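Local coordinates for protein rhamnosidase B (Bacillus sp., PDB 2OKX) that probably hydrolyses terminal alpha-L-rhamnosyl residues from glycosides with inversion of configuration, as a family 78 glycoside hydrolase, at residues N396-G399 against S400-R404. Sequence-based numbering, arbitrary orientation.
Sequences NVFG and SNVWR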
loop_
_atom_site.group_PDB
_atom_site.type_symbol
_atom_site.label_atom_id
_atom_site.label_comp_id
_atom_site.label_asym_id
_atom_site.label_seq_id
_atom_site.Cartn_x
_atom_site.Cartn_y
_atom_site.Cartn_z
ATOM N N ASN A 396 -18.079 -13.408 4.937
ATOM C CA ASN A 396 -16.636 -13.428 4.740
ATOM C C ASN A 396 -16.168 -13.938 3.377
ATOM O O ASN A 396 -15.945 -15.136 3.181
ATOM C CB ASN A 396 -16.032 -14.271 5.873
ATOM C CG ASN A 396 -14.528 -14.376 5.797
ATOM O OD1 ASN A 396 -13.872 -13.648 5.047
ATOM N ND2 ASN A 396 -13.967 -15.282 6.590
ATOM N N VAL A 397 -15.993 -13.007 2.445
ATOM C CA VAL A 397 -15.566 -13.358 1.099
ATOM C C VAL A 397 -14.179 -13.989 1.056
ATOM O O VAL A 397 -13.968 -14.966 0.348
ATOM C CB VAL A 397 -15.594 -12.126 0.173
ATOM C CG1 VAL A 397 -15.095 -12.508 -1.226
ATOM C CG2 VAL A 397 -17.021 -11.579 0.092
ATOM N N PHE A 398 -13.236 -13.437 1.816
ATOM C CA PHE A 398 -11.876 -13.972 1.828
ATOM C C PHE A 398 -11.839 -15.427 2.293
ATOM O O PHE A 398 -11.321 -16.302 1.597
ATOM C CB PHE A 398 -10.975 -13.113 2.726
ATOM C CG PHE A 398 -9.526 -13.525 2.710
ATOM C CD1 PHE A 398 -8.706 -13.206 1.628
ATOM C CD2 PHE A 398 -8.982 -14.237 3.774
ATOM C CE1 PHE A 398 -7.362 -13.592 1.609
ATOM C CE2 PHE A 398 -7.640 -14.629 3.767
ATOM C CZ PHE A 398 -6.827 -14.304 2.680
ATOM N N GLY A 399 -12.393 -15.687 3.474
ATOM C CA GLY A 399 -12.393 -17.041 4.000
ATOM C C GLY A 399 -13.100 -18.018 3.088
ATOM O O GLY A 399 -12.700 -19.177 2.979
ATOM N N SER A 400 -14.157 -17.544 2.431
ATOM C CA SER A 400 -14.942 -18.364 1.517
ATOM C C SER A 400 -14.171 -18.684 0.234
ATOM O O SER A 400 -14.538 -19.598 -0.506
ATOM C CB SER A 400 -16.252 -17.651 1.165
ATOM O OG SER A 400 -17.053 -17.437 2.318
ATOM N N ASN A 401 -13.110 -17.924 -0.033
ATOM C CA ASN A 401 -12.288 -18.160 -1.217
ATOM C C ASN A 401 -11.048 -18.981 -0.886
ATOM O O ASN A 401 -10.619 -19.818 -1.684
ATOM C CB ASN A 401 -11.880 -16.828 -1.861
ATOM C CG ASN A 401 -12.817 -16.420 -2.975
ATOM O OD1 ASN A 401 -12.783 -16.991 -4.068
ATOM N ND2 ASN A 401 -13.672 -15.441 -2.705
ATOM N N VAL A 402 -10.471 -18.744 0.290
ATOM C CA VAL A 402 -9.291 -19.484 0.714
ATOM C C VAL A 402 -9.659 -20.941 0.961
ATOM O O VAL A 402 -8.910 -21.846 0.607
ATOM C CB VAL A 402 -8.688 -18.882 1.996
ATOM C CG1 VAL A 402 -7.571 -19.778 2.528
ATOM C CG2 VAL A 402 -8.149 -17.495 1.692
ATOM N N TRP A 403 -10.810 -21.172 1.579
ATOM C CA TRP A 403 -11.247 -22.539 1.814
ATOM C C TRP A 403 -12.565 -22.776 1.111
ATOM O O TRP A 403 -13.609 -22.275 1.535
ATOM C CB TRP A 403 -11.401 -22.833 3.313
ATOM C CG TRP A 403 -11.873 -24.247 3.613
ATOM C CD1 TRP A 403 -11.790 -25.339 2.792
ATOM C CD2 TRP A 403 -12.449 -24.715 4.841
ATOM N NE1 TRP A 403 -12.276 -26.456 3.434
ATOM C CE2 TRP A 403 -12.686 -26.101 4.692
ATOM C CE3 TRP A 403 -12.785 -24.098 6.051
ATOM C CZ2 TRP A 403 -13.245 -26.883 5.713
ATOM C CZ3 TRP A 403 -13.341 -24.877 7.071
ATOM C CH2 TRP A 403 -13.565 -26.253 6.890
ATOM N N ARG A 404 -12.496 -23.522 0.017
ATOM C CA ARG A 404 -13.669 -23.875 -0.764
ATOM C C ARG A 404 -13.831 -25.374 -0.549
ATOM O O ARG A 404 -12.939 -26.153 -0.880
ATOM C CB ARG A 404 -13.444 -23.571 -2.255
ATOM C CG ARG A 404 -13.295 -22.087 -2.580
ATOM C CD ARG A 404 -12.927 -21.858 -4.045
ATOM N NE ARG A 404 -11.675 -22.526 -4.396
ATOM C CZ ARG A 404 -11.197 -22.626 -5.632
ATOM N NH1 ARG A 404 -11.859 -22.098 -6.652
ATOM N NH2 ARG A 404 -10.068 -23.282 -5.853
HETATM O O HOH W 1 -18.790 -16.246 4.691
#
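Ser-400 grips the carbonyl of Asn-396, the residue capping the N-terminal end of the short helix 397-402, by two routes: its backbone N and its hydroxyl OG both donate to Asn-396 O, the OG bond being 2.7 Å long. They arrive from opposite faces of the carbonyl plane. With OG lying beside its own backbone N (chi1 -62°), the hydroxyl folds back along the helix toward this oxygen. A water extends the grip, donating a hydrogen bond to Ser-400 OG and accepting one from Asn-396 N. As the N-cap, Asn-396 also uses its side chain: OD1 takes the Gly-399 N-H at 3.0 Å in an almost straight bond, although the donor stands well above the plane of the side-chain amide, whose ND2 turns to His-315. Gly-399 suits this place, since a CB here would run into Asn-396 ND2. At the far end, Trp-403 is the first residue to leave helical geometry, yet its N still reaches Gly-399 O at 3.1 Å. This short helix links strand 392-393 to strand 406-410, which belong to different beta sheets of this multidomain enzyme, and the Val-397 and Asn-401 side chains lie together against Tyr-466 of strand 462-472. Here Asn-401 ND2 donates to Val-397 O at 3.1 Å, from above the carbonyl plane, and rests 3.6 Å from Val-397 CG1. A leucine in place of Asn-401 would probably leave Val-397 O without this amide donor and put a nonpolar branch beside it. Val-402, one turn beyond Phe-398, sets its CG2 over a face of that ring, 3.7 Å from the centroid, in a CH-pi contact displaced toward the rim. Phe-398 O accepts from both Asn-401 N and Val-402 N, the latter bond 2.9 Å long.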